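HI1317 (Haemophilus influenzae, PDB 1JOV) probably catalyses the interconversion of the alpha and beta anomers of D-glucose 6-phosphate, as a member of the glucose-6-phosphate 1-epimerase family. Local coordinates at residues Ala33-Gln38 with Met127-Lys132; Val125-Val128 with His134-Phe137; Pro11-Val16 with Pro22-Lys27. All blocks are in the same frame, centred on the assembly; numbering follows the deposited sequence.

Interaction 1. Residues Ala33-Gln38 with Met127-Lys132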
ATOM      1  N   ALA A  33     -12.366   0.302   7.073  1.00 23.49           N
ATOM      2  CA  ALA A  33     -10.945   0.106   6.827  1.00 18.09           C
ATOM      3  C   ALA A  33     -10.393  -0.885   7.830  1.00 20.22           C
ATOM      4  O   ALA A  33     -10.985  -1.079   8.883  1.00 21.93           O
ATOM      5  CB  ALA A  33     -10.200   1.429   6.919  1.00 22.35           C
ATOM      6  N   LYS A  34      -9.282  -1.522   7.530  1.00 17.86           N
ATOM      7  CA  LYS A  34      -8.611  -2.379   8.447  1.00 17.42           C
ATOM      8  C   LYS A  34      -7.145  -2.067   8.307  1.00 16.46           C
ATOM      9  O   LYS A  34      -6.591  -1.931   7.183  1.00 16.33           O
ATOM     10  CB  LYS A  34      -8.877  -3.843   8.097  1.00 22.78           C
ATOM     11  CG  LYS A  34     -10.353  -4.296   8.316  1.00 22.78           C
ATOM     12  CD  LYS A  34     -10.473  -5.835   8.040  1.00 29.40           C
ATOM     13  CE  LYS A  34     -11.911  -6.390   8.310  1.00 30.89           C
ATOM     14  NZ  LYS A  34     -12.801  -5.973   7.183  1.00 40.05           N
ATOM     15  N   ILE A  35      -6.518  -1.937   9.445  1.00 18.08           N
ATOM     16  CA  ILE A  35      -5.083  -1.580   9.459  1.00 16.02           C
ATOM     17  C   ILE A  35      -4.323  -2.542  10.368  1.00 18.23           C
ATOM     18  O   ILE A  35      -4.560  -2.599  11.585  1.00 17.77           O
ATOM     19  CB  ILE A  35      -4.820  -0.154  10.013  1.00 17.28           C
ATOM     20  CG1 ILE A  35      -5.679   0.863   9.211  1.00 18.54           C
ATOM     21  CG2 ILE A  35      -3.262   0.171   9.919  1.00 17.67           C
ATOM     22  CD1 ILE A  35      -7.147   1.205   9.700  1.00 19.32           C
ATOM     23  N   SER A  36      -3.394  -3.298   9.829  1.00 19.01           N
ATOM     24  CA  SER A  36      -2.632  -4.183  10.668  1.00 21.31           C
ATOM     25  C   SER A  36      -1.615  -3.320  11.473  1.00 20.44           C
ATOM     26  O   SER A  36      -0.853  -2.496  10.917  1.00 17.36           O
ATOM     27  CB  SER A  36      -1.808  -5.114   9.771  1.00 18.37           C
ATOM     28  OG  SER A  36      -0.677  -5.600  10.459  1.00 19.27           O
ATOM     29  N   LEU A  37      -1.479  -3.555  12.762  1.00 15.67           N
ATOM     30  CA  LEU A  37      -0.432  -2.804  13.513  1.00 14.29           C
ATOM     31  C   LEU A  37       0.997  -3.288  13.127  1.00 14.89           C
ATOM     32  O   LEU A  37       1.979  -2.555  13.274  1.00 18.25           O
ATOM     33  CB  LEU A  37      -0.668  -2.937  15.014  1.00 19.70           C
ATOM     34  CG  LEU A  37      -1.941  -2.319  15.600  1.00 16.59           C
ATOM     35  CD1 LEU A  37      -1.822  -2.217  17.121  1.00 20.15           C
ATOM     36  CD2 LEU A  37      -2.215  -0.947  14.987  1.00 19.98           C
ATOM     37  N   GLN A  38       1.059  -4.512  12.588  1.00 16.19           N
ATOM     38  CA  GLN A  38       2.323  -4.984  12.090  1.00 19.55           C
ATOM     39  C   GLN A  38       2.510  -4.187  10.770  1.00 15.04           C
ATOM     40  O   GLN A  38       1.711  -4.322   9.842  1.00 17.40           O
ATOM     41  CB  GLN A  38       2.405  -6.467  11.791  1.00 21.03           C
ATOM     42  CG  GLN A  38       3.691  -6.838  11.070  1.00 17.94           C
ATOM     43  CD  GLN A  38       3.775  -8.310  10.780  1.00 22.87           C
ATOM     44  OE1 GLN A  38       3.872  -9.114  11.704  1.00 22.60           O
ATOM     45  NE2 GLN A  38       3.757  -8.891   9.592  1.00 23.43           N
ATOM     46  N   MET A 127      -3.015   8.220   8.214  1.00 15.60           N
ATOM     47  CA  MET A 127      -4.022   7.825   7.260  1.00 17.11           C
ATOM     48  C   MET A 127      -5.265   8.682   7.496  1.00 19.24           C
ATOM     49  O   MET A 127      -5.702   8.750   8.614  1.00 22.00           O
ATOM     50  CB  MET A 127      -4.424   6.345   7.436  1.00 20.38           C
ATOM     51  CG  MET A 127      -3.173   5.414   7.301  1.00 20.35           C
ATOM     52  SD  MET A 127      -3.735   3.679   7.564  1.00 17.97           S
ATOM     53  CE  MET A 127      -2.115   2.858   7.571  1.00 17.78           C
ATOM     54  N   VAL A 128      -5.775   9.349   6.462  1.00 21.11           N
ATOM     55  CA  VAL A 128      -6.919  10.215   6.566  1.00 21.10           C
ATOM     56  C   VAL A 128      -8.008   9.644   5.637  1.00 17.12           C
ATOM     57  O   VAL A 128      -7.808   9.530   4.437  1.00 20.78           O
ATOM     58  CB  VAL A 128      -6.599  11.692   6.181  1.00 23.46           C
ATOM     59  CG1 VAL A 128      -7.830  12.572   6.385  1.00 27.58           C
ATOM     60  CG2 VAL A 128      -5.419  12.217   6.980  1.00 23.73           C
ATOM     61  N   PHE A 129      -9.142   9.285   6.232  1.00 21.92           N
ATOM     62  CA  PHE A 129     -10.280   8.706   5.521  1.00 25.52           C
ATOM     63  C   PHE A 129     -11.475   9.669   5.391  1.00 23.19           C
ATOM     64  O   PHE A 129     -12.040  10.128   6.391  1.00 26.40           O
ATOM     65  CB  PHE A 129     -10.790   7.450   6.275  1.00 24.13           C
ATOM     66  CG  PHE A 129      -9.716   6.403   6.513  1.00 21.32           C
ATOM     67  CD1 PHE A 129      -9.482   5.424   5.553  1.00 22.62           C
ATOM     68  CD2 PHE A 129      -8.941   6.377   7.661  1.00 26.40           C
ATOM     69  CE1 PHE A 129      -8.530   4.447   5.704  1.00 20.83           C
ATOM     70  CE2 PHE A 129      -7.990   5.393   7.837  1.00 21.17           C
ATOM     71  CZ  PHE A 129      -7.757   4.409   6.867  1.00 16.02           C
ATOM     72  N   THR A 130     -11.818   9.934   4.156  1.00 29.22           N
ATOM     73  CA  THR A 130     -12.970  10.759   3.755  1.00 34.48           C
ATOM     74  C   THR A 130     -13.605   9.927   2.633  1.00 30.28           C
ATOM     75  O   THR A 130     -13.749   8.701   2.728  1.00 26.66           O
ATOM     76  CB  THR A 130     -12.474  12.138   3.211  1.00 33.22           C
ATOM     77  OG1 THR A 130     -11.501  11.961   2.146  1.00 32.39           O
ATOM     78  CG2 THR A 130     -11.830  12.951   4.322  1.00 30.50           C
ATOM     79  N   ASP A 131     -14.034  10.550   1.541  1.00 31.52           N
ATOM     80  CA  ASP A 131     -14.326   9.726   0.384  1.00 27.38           C
ATOM     81  C   ASP A 131     -13.041   9.275  -0.280  1.00 25.73           C
ATOM     82  O   ASP A 131     -13.052   8.450  -1.203  1.00 30.82           O
ATOM     83  CB  ASP A 131     -15.144  10.541  -0.653  1.00 29.82           C
ATOM     84  CG  ASP A 131     -14.420  11.816  -1.101  1.00 28.68           C
ATOM     85  OD1 ASP A 131     -14.111  12.688  -0.243  1.00 40.90           O
ATOM     86  OD2 ASP A 131     -14.119  12.050  -2.310  1.00 58.36           O
ATOM     87  N   LYS A 132     -11.938   9.811   0.150  1.00 26.04           N
ATOM     88  CA  LYS A 132     -10.660   9.413  -0.419  1.00 31.11           C
ATOM     89  C   LYS A 132      -9.823   8.817   0.734  1.00 27.87           C
ATOM     90  O   LYS A 132     -10.230   8.893   1.894  1.00 25.99           O
ATOM     91  CB  LYS A 132     -10.000  10.597  -1.131  1.00 31.37           C
ATOM     92  CG  LYS A 132     -10.903  11.385  -2.075  1.00 30.24           C
ATOM     93  CD  LYS A 132     -10.099  12.405  -2.892  1.00 52.92           C
ATOM     94  CE  LYS A 132     -10.844  12.835  -4.148  1.00 52.10           C
ATOM     95  NZ  LYS A 132     -10.189  13.996  -4.816  1.00 58.43           N
TER
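Strand 33-36 and strand 127-129 run antiparallel at 170° but stand 10.8 Å apart at the closest approach of their axes, the distance of two sheets packed face to face and not of neighbours within one sheet. Their backbones are joined by side chains alone: Ala33 and Ile35 reach across from one strand, Met127 and Phe129 from the other, so that alternate residues of each strand meet in the gap. Ala33 lies across from Phe129 and Ile35 across from Met127. The methyl CB of Ala33 rests obliquely against the outer end of the Phe129 ring, 3.7 Å from CE1, with CZ scarcely farther off. On the same ring CD1 of Ile35 comes within 4.3 Å of CZ of Phe129, a looser touch.

Such apolar packing between layers is characteristic of the beta-sandwich of the galactose mutarotase-like fold, to which aldose 1-epimerases belong; here the sheet containing strand 31-36 is laid against the one containing strand 121-129.

The side chains of Ile35 and Met127 run alongside each other in opposite senses and meet at two places. CG2 of Ile35 touches the terminal methyl CE of Met127 at 3.7 Å, while CG1 of Ile35 lies 3.8 Å from the sulfur SD of Met127. The thioether reaches this far because its chain is extended beyond CG (chi2 179°), which carries the methyl alongside the branched isoleucine. All four residues are buried. Leu42 of the adjoining strand 41-47 touches both Ile35 and Met127, Trp45 meets the Phe129 ring with the planes at about 45°, and Leu110 and Phe112 of strand 107-115 pack against Ile35.

Interaction 2. Residues Val125-Val128 with His134-Phe137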
ATOM      1  N   VAL A 125       3.293   7.005  10.210  1.00 14.03           N
ATOM      2  CA  VAL A 125       2.358   6.875   9.081  1.00 13.43           C
ATOM      3  C   VAL A 125       1.071   7.525   9.507  1.00 18.70           C
ATOM      4  O   VAL A 125       0.560   7.266  10.605  1.00 17.69           O
ATOM      5  CB  VAL A 125       2.060   5.409   8.688  1.00 15.30           C
ATOM      6  CG1 VAL A 125       0.840   5.341   7.795  1.00 18.96           C
ATOM      7  CG2 VAL A 125       3.267   4.781   7.996  1.00 15.47           C
ATOM      8  N   SER A 126       0.523   8.375   8.630  1.00 16.12           N
ATOM      9  CA  SER A 126      -0.808   8.871   8.927  1.00 15.80           C
ATOM     10  C   SER A 126      -1.761   8.395   7.843  1.00 17.78           C
ATOM     11  O   SER A 126      -1.417   8.275   6.686  1.00 18.51           O
ATOM     12  CB  SER A 126      -0.918  10.439   8.917  1.00 19.48           C
ATOM     13  OG  SER A 126      -0.552  10.969   7.655  1.00 21.01           O
ATOM     14  N   MET A 127      -3.015   8.220   8.214  1.00 15.60           N
ATOM     15  CA  MET A 127      -4.022   7.825   7.260  1.00 17.11           C
ATOM     16  C   MET A 127      -5.265   8.682   7.496  1.00 19.24           C
ATOM     17  O   MET A 127      -5.702   8.750   8.614  1.00 22.00           O
ATOM     18  CB  MET A 127      -4.424   6.345   7.436  1.00 20.38           C
ATOM     19  CG  MET A 127      -3.173   5.414   7.301  1.00 20.35           C
ATOM     20  SD  MET A 127      -3.735   3.679   7.564  1.00 17.97           S
ATOM     21  CE  MET A 127      -2.115   2.858   7.571  1.00 17.78           C
ATOM     22  N   VAL A 128      -5.775   9.349   6.462  1.00 21.11           N
ATOM     23  CA  VAL A 128      -6.919  10.215   6.566  1.00 21.10           C
ATOM     24  C   VAL A 128      -8.008   9.644   5.637  1.00 17.12           C
ATOM     25  O   VAL A 128      -7.808   9.530   4.437  1.00 20.78           O
ATOM     26  CB  VAL A 128      -6.599  11.692   6.181  1.00 23.46           C
ATOM     27  CG1 VAL A 128      -7.830  12.572   6.385  1.00 27.58           C
ATOM     28  CG2 VAL A 128      -5.419  12.217   6.980  1.00 23.73           C
ATOM     29  N   HIS A 134      -5.990   9.199   2.320  1.00 22.64           N
ATOM     30  CA  HIS A 134      -4.678   9.802   2.110  1.00 23.33           C
ATOM     31  C   HIS A 134      -3.674   9.182   3.095  1.00 19.32           C
ATOM     32  O   HIS A 134      -3.789   9.394   4.304  1.00 19.76           O
ATOM     33  CB  HIS A 134      -4.786  11.329   2.317  1.00 22.63           C
ATOM     34  CG  HIS A 134      -3.560  12.074   1.868  1.00 34.61           C
ATOM     35  ND1 HIS A 134      -3.459  13.452   1.920  1.00 39.44           N
ATOM     36  CD2 HIS A 134      -2.388  11.631   1.358  1.00 32.22           C
ATOM     37  CE1 HIS A 134      -2.281  13.824   1.460  1.00 33.47           C
ATOM     38  NE2 HIS A 134      -1.603  12.743   1.110  1.00 36.79           N
ATOM     39  N   LEU A 135      -2.712   8.430   2.626  1.00 21.05           N
ATOM     40  CA  LEU A 135      -1.741   7.753   3.441  1.00 18.27           C
ATOM     41  C   LEU A 135      -0.342   8.390   3.261  1.00 16.83           C
ATOM     42  O   LEU A 135       0.139   8.459   2.133  1.00 18.68           O
ATOM     43  CB  LEU A 135      -1.721   6.329   2.950  1.00 18.04           C
ATOM     44  CG  LEU A 135      -0.968   5.337   3.766  1.00 19.77           C
ATOM     45  CD1 LEU A 135      -1.491   3.940   3.500  1.00 21.74           C
ATOM     46  CD2 LEU A 135       0.512   5.421   3.481  1.00 17.93           C
ATOM     47  N   THR A 136       0.266   8.838   4.322  1.00 15.40           N
ATOM     48  CA  THR A 136       1.578   9.510   4.247  1.00 19.67           C
ATOM     49  C   THR A 136       2.568   8.799   5.136  1.00 19.12           C
ATOM     50  O   THR A 136       2.206   8.427   6.254  1.00 19.63           O
ATOM     51  CB  THR A 136       1.476  10.947   4.780  1.00 19.60           C
ATOM     52  OG1 THR A 136       0.562  11.675   3.970  1.00 22.12           O
ATOM     53  CG2 THR A 136       2.827  11.627   4.747  1.00 20.75           C
ATOM     54  N   PHE A 137       3.768   8.590   4.648  1.00 16.30           N
ATOM     55  CA  PHE A 137       4.833   7.987   5.410  1.00 14.88           C
ATOM     56  C   PHE A 137       5.933   9.035   5.632  1.00 20.01           C
ATOM     57  O   PHE A 137       6.297   9.701   4.675  1.00 19.53           O
ATOM     58  CB  PHE A 137       5.475   6.759   4.685  1.00 15.61           C
ATOM     59  CG  PHE A 137       6.761   6.243   5.282  1.00 13.65           C
ATOM     60  CD1 PHE A 137       6.734   5.287   6.281  1.00 15.22           C
ATOM     61  CD2 PHE A 137       8.013   6.728   4.901  1.00 14.27           C
ATOM     62  CE1 PHE A 137       7.911   4.818   6.888  1.00 14.46           C
ATOM     63  CE2 PHE A 137       9.196   6.281   5.485  1.00 16.23           C
ATOM     64  CZ  PHE A 137       9.160   5.316   6.491  1.00 16.86           C
TER
HETATM   65  O   HOH W   1      -1.976  11.273   5.393  1.00 21.35           O
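Val125 and Phe137 face each other as a non-hydrogen-bonded pair of the antiparallel hairpin formed by strands 121-129 and 133-139, and CG2 of Val125 meets the edge of the Phe137 ring near its plane, 3.9 Å from CD1. Beside them Met127 and Leu135 run alongside each other in the same sense, with CG of Met127 4.2 Å from CG of Leu135. These four side chains form the buried, apolar face of the hairpin, and that of Leu135 is about 10 Å from that of His150, a predicted active-site residue. The backbones are joined by two reciprocal pairs of hydrogen bonds, Ser126 with Thr136 and Val128 with His134; the straightest runs from His134 N to Val128 O (2.8 Å, 169°).

The opposite face is more polar, and apart from the buried Ser126 its residues are partly exposed. Here a water is hydrogen-bonded to Ser126 OG (2.7 Å) and Thr136 OG1 (2.9 Å), and donates to His134 O at 2.8 Å. The serine oxygen, set between its backbone N and carbonyl carbon (chi1 59°), also touches Thr136 CB at 3.5 Å.

The His134 ring leads away from the partner strand, and its NE2 hydrogen-bonds OG of Ser263. In the large antiparallel sheet, strands 261-268 and 107-115 flank the hairpin; Leu149 of strand 145-154 packs on Leu135 and Phe137 from the apolar face.

Interaction 3. Residues Pro11-Val16 with Pro22-Lys27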
ATOM      1  N   PRO A  11     -16.932   3.313  19.488  1.00 24.68           N
ATOM      2  CA  PRO A  11     -17.942   2.485  18.808  1.00 28.77           C
ATOM      3  C   PRO A  11     -17.585   2.233  17.362  1.00 29.93           C
ATOM      4  O   PRO A  11     -18.029   1.193  16.855  1.00 36.65           O
ATOM      5  CB  PRO A  11     -19.244   3.330  18.898  1.00 38.30           C
ATOM      6  CG  PRO A  11     -19.025   4.181  20.125  1.00 33.95           C
ATOM      7  CD  PRO A  11     -17.525   4.537  20.079  1.00 45.07           C
ATOM      8  N   GLU A  12     -16.789   3.120  16.752  1.00 25.27           N
ATOM      9  CA  GLU A  12     -16.455   2.988  15.351  1.00 26.61           C
ATOM     10  C   GLU A  12     -15.059   2.373  15.122  1.00 29.07           C
ATOM     11  O   GLU A  12     -14.731   2.054  13.978  1.00 27.60           O
ATOM     12  CB  GLU A  12     -16.582   4.367  14.711  1.00 26.60           C
ATOM     13  CG  GLU A  12     -18.079   4.809  14.776  1.00 28.85           C
ATOM     14  CD  GLU A  12     -18.307   6.240  14.449  1.00 47.46           C
ATOM     15  OE1 GLU A  12     -17.528   7.058  14.970  1.00 38.65           O
ATOM     16  OE2 GLU A  12     -19.260   6.532  13.682  1.00 44.18           O
ATOM     17  N   LEU A  13     -14.293   2.095  16.183  1.00 27.78           N
ATOM     18  CA  LEU A  13     -12.872   1.684  15.999  1.00 23.86           C
ATOM     19  C   LEU A  13     -12.541   0.595  16.971  1.00 19.42           C
ATOM     20  O   LEU A  13     -12.499   0.847  18.198  1.00 25.42           O
ATOM     21  CB  LEU A  13     -11.950   2.847  16.286  1.00 27.88           C
ATOM     22  CG  LEU A  13     -10.506   2.726  15.856  1.00 22.54           C
ATOM     23  CD1 LEU A  13     -10.355   2.415  14.401  1.00 19.56           C
ATOM     24  CD2 LEU A  13      -9.823   4.087  16.195  1.00 27.38           C
ATOM     25  N   HIS A  14     -12.249  -0.604  16.473  0.70 25.75           N
ATOM     26  CA  HIS A  14     -11.936  -1.698  17.332  0.70 21.37           C
ATOM     27  C   HIS A  14     -10.637  -2.310  16.993  0.70 30.97           C
ATOM     28  O   HIS A  14     -10.198  -2.261  15.849  0.70 25.97           O
ATOM     29  CB  HIS A  14     -12.990  -2.840  17.259  0.70 26.78           C
ATOM     30  CG  HIS A  14     -14.399  -2.399  17.490  0.70 35.01           C
ATOM     31  ND1 HIS A  14     -15.110  -2.702  18.640  0.70 27.85           N
ATOM     32  CD2 HIS A  14     -15.239  -1.698  16.699  0.70 29.84           C
ATOM     33  CE1 HIS A  14     -16.321  -2.181  18.550  0.70 31.62           C
ATOM     34  NE2 HIS A  14     -16.430  -1.584  17.375  0.70 41.91           N
ATOM     35  N   LEU A  15     -10.033  -2.946  17.977  1.00 20.64           N
ATOM     36  CA  LEU A  15      -8.773  -3.675  17.755  1.00 21.19           C
ATOM     37  C   LEU A  15      -9.101  -5.150  17.846  1.00 23.92           C
ATOM     38  O   LEU A  15      -9.625  -5.581  18.860  1.00 23.86           O
ATOM     39  CB  LEU A  15      -7.717  -3.271  18.784  1.00 21.32           C
ATOM     40  CG  LEU A  15      -6.369  -3.941  18.509  1.00 18.69           C
ATOM     41  CD1 LEU A  15      -5.824  -3.339  17.128  1.00 23.60           C
ATOM     42  CD2 LEU A  15      -5.322  -3.758  19.533  1.00 21.13           C
ATOM     43  N   VAL A  16      -8.815  -5.863  16.750  1.00 23.54           N
ATOM     44  CA  VAL A  16      -9.202  -7.289  16.573  1.00 21.78           C
ATOM     45  C   VAL A  16      -7.993  -8.065  16.150  1.00 28.62           C
ATOM     46  O   VAL A  16      -7.270  -7.703  15.200  1.00 26.22           O
ATOM     47  CB  VAL A  16     -10.309  -7.382  15.558  1.00 19.89           C
ATOM     48  CG1 VAL A  16     -10.611  -8.910  15.087  1.00 24.40           C
ATOM     49  CG2 VAL A  16     -11.541  -6.518  15.840  1.00 20.09           C
ATOM     50  N   PRO A  22      -2.519  -8.006  15.478  1.00 18.70           N
ATOM     51  CA  PRO A  22      -3.623  -7.093  15.857  1.00 19.49           C
ATOM     52  C   PRO A  22      -3.946  -6.167  14.689  1.00 22.12           C
ATOM     53  O   PRO A  22      -2.976  -5.673  14.040  1.00 21.38           O
ATOM     54  CB  PRO A  22      -3.059  -6.347  17.058  1.00 20.08           C
ATOM     55  CG  PRO A  22      -1.620  -6.679  17.074  1.00 25.67           C
ATOM     56  CD  PRO A  22      -1.234  -7.612  16.059  1.00 27.35           C
ATOM     57  N   VAL A  23      -5.210  -5.987  14.418  1.00 23.27           N
ATOM     58  CA  VAL A  23      -5.711  -5.211  13.306  1.00 23.05           C
ATOM     59  C   VAL A  23      -6.791  -4.256  13.768  1.00 25.80           C
ATOM     60  O   VAL A  23      -7.791  -4.644  14.380  1.00 22.60           O
ATOM     61  CB  VAL A  23      -6.259  -6.140  12.171  1.00 22.63           C
ATOM     62  CG1 VAL A  23      -6.825  -5.312  11.009  1.00 18.87           C
ATOM     63  CG2 VAL A  23      -5.165  -7.076  11.704  1.00 21.84           C
ATOM     64  N   LEU A  24      -6.658  -2.969  13.454  1.00 16.78           N
ATOM     65  CA  LEU A  24      -7.731  -2.087  13.746  1.00 20.79           C
ATOM     66  C   LEU A  24      -8.804  -2.212  12.716  1.00 22.43           C
ATOM     67  O   LEU A  24      -8.509  -2.215  11.490  1.00 20.93           O
ATOM     68  CB  LEU A  24      -7.254  -0.631  13.712  1.00 20.68           C
ATOM     69  CG  LEU A  24      -6.434  -0.194  14.818  1.00 17.92           C
ATOM     70  CD1 LEU A  24      -5.758   1.163  14.506  1.00 21.81           C
ATOM     71  CD2 LEU A  24      -7.360  -0.024  16.012  1.00 21.79           C
ATOM     72  N   HIS A  25     -10.059  -2.232  13.183  1.00 19.11           N
ATOM     73  CA  HIS A  25     -11.210  -2.180  12.302  1.00 20.23           C
ATOM     74  C   HIS A  25     -11.959  -0.837  12.470  1.00 24.28           C
ATOM     75  O   HIS A  25     -12.408  -0.501  13.558  1.00 26.15           O
ATOM     76  CB  HIS A  25     -12.230  -3.271  12.648  1.00 21.87           C
ATOM     77  CG  HIS A  25     -11.769  -4.711  12.403  1.00 21.32           C
ATOM     78  ND1 HIS A  25     -12.638  -5.728  12.095  1.00 38.60           N
ATOM     79  CD2 HIS A  25     -10.526  -5.242  12.429  1.00 21.92           C
ATOM     80  CE1 HIS A  25     -11.971  -6.857  11.928  1.00 30.06           C
ATOM     81  NE2 HIS A  25     -10.679  -6.586  12.131  1.00 26.21           N
ATOM     82  N   LEU A  26     -12.106  -0.072  11.394  1.00 21.31           N
ATOM     83  CA  LEU A  26     -12.851   1.165  11.390  1.00 19.60           C
ATOM     84  C   LEU A  26     -14.178   0.974  10.602  1.00 24.77           C
ATOM     85  O   LEU A  26     -14.174   0.433   9.467  1.00 24.07           O
ATOM     86  CB  LEU A  26     -12.011   2.117  10.592  1.00 20.99           C
ATOM     87  CG  LEU A  26     -12.717   3.456  10.484  1.00 20.94           C
ATOM     88  CD1 LEU A  26     -12.899   4.157  11.829  1.00 29.21           C
ATOM     89  CD2 LEU A  26     -11.962   4.374   9.461  1.00 26.78           C
ATOM     90  N   LYS A  27     -15.313   1.351  11.209  1.00 24.16           N
ATOM     91  CA  LYS A  27     -16.611   1.367  10.514  1.00 22.59           C
ATOM     92  C   LYS A  27     -17.283   2.693  10.795  1.00 25.87           C
ATOM     93  O   LYS A  27     -17.657   2.971  11.946  1.00 28.39           O
ATOM     94  CB  LYS A  27     -17.513   0.240  10.985  1.00 30.67           C
ATOM     95  CG  LYS A  27     -17.036  -1.065  10.454  1.00 32.50           C
ATOM     96  CD  LYS A  27     -18.016  -2.220  10.833  1.00 41.34           C
ATOM     97  CE  LYS A  27     -17.491  -3.583  10.356  1.00 60.15           C
ATOM     98  NZ  LYS A  27     -16.009  -3.753  10.585  1.00 41.82           N
TER
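Strands 13-16 and 22-27 pair antiparallel, their axes approaching to 4.5 Å at an angle of 154°, and five backbone hydrogen bonds tie His14 to His25, Val16 to Val23 and Lys27 N to Glu12 O. The shortest, from His25 N to His14 O at 2.7 Å, is nearly straight. On one face of the pair the imidazole of His25 turns one face to Val16, a diagonal neighbour. Val16 CG2 stands 3.7 Å from the centroid of the His25 ring and only 6° off its normal, a CH-pi contact centred on the face, and CB of Val16 closes to 3.5 Å on His25 NE2. NE2 of His25 also hydrogen-bonds NE2 of His18, just beyond the segment, so the ring is engaged at one face and at its polar end.

The two strands form a beta hairpin within the five-stranded antiparallel sheet that begins the chain. Strand 3-10 flanks it on one side and strand 31-36 on the other, the latter through backbone bonds from Leu24 and Leu26 to Ile35 and Ala33.

The other face is leucine-lined. Leu15 and Leu24 face each other as a non-hydrogen-bonded pair; with CG of Leu15 opposite its backbone N (chi1 -176°), CD1 reaches over to CD2 of Leu24 at 3.8 Å and touches CB of Pro22 at 4.1 Å. Leu13 crosses both Leu24 and Leu26 at a slant, and its CD1 meets CD1 of Leu26 at 4.0 Å. This face is covered by the facing sheet: Tyr101 and Leu110 touch Leu13, while Leu98 and Phe112 lie on Leu24. At the end of the pairing, CB of Glu12 packs against Lys27 O at 3.3 Å while its carboxylate extends away from strand 22-27.

Overall arrangement
Interactions 1 and 2, both buried, share Met127 and Val128 on strand 121-129, and their centres lie about 8 Å apart: Met127 belongs both to a hairpin within its own sheet and to the packing of that sheet against another. Interaction 3 is more peripheral, its centre about 19 Å from that of the chain, and only partly buried; it is tied to interaction 1 by neighbouring strands 21-28 and 31-36, with a backbone hydrogen bond between Leu24 N and Ile35 O. Interactions 2 and 3, about 17 Å between centres, do not touch. Chemistry follows place: the two hairpins combine backbone hydrogen bonds with one apolar and one more polar face, whereas interaction 1, between sheets, rests on apolar side chains alone.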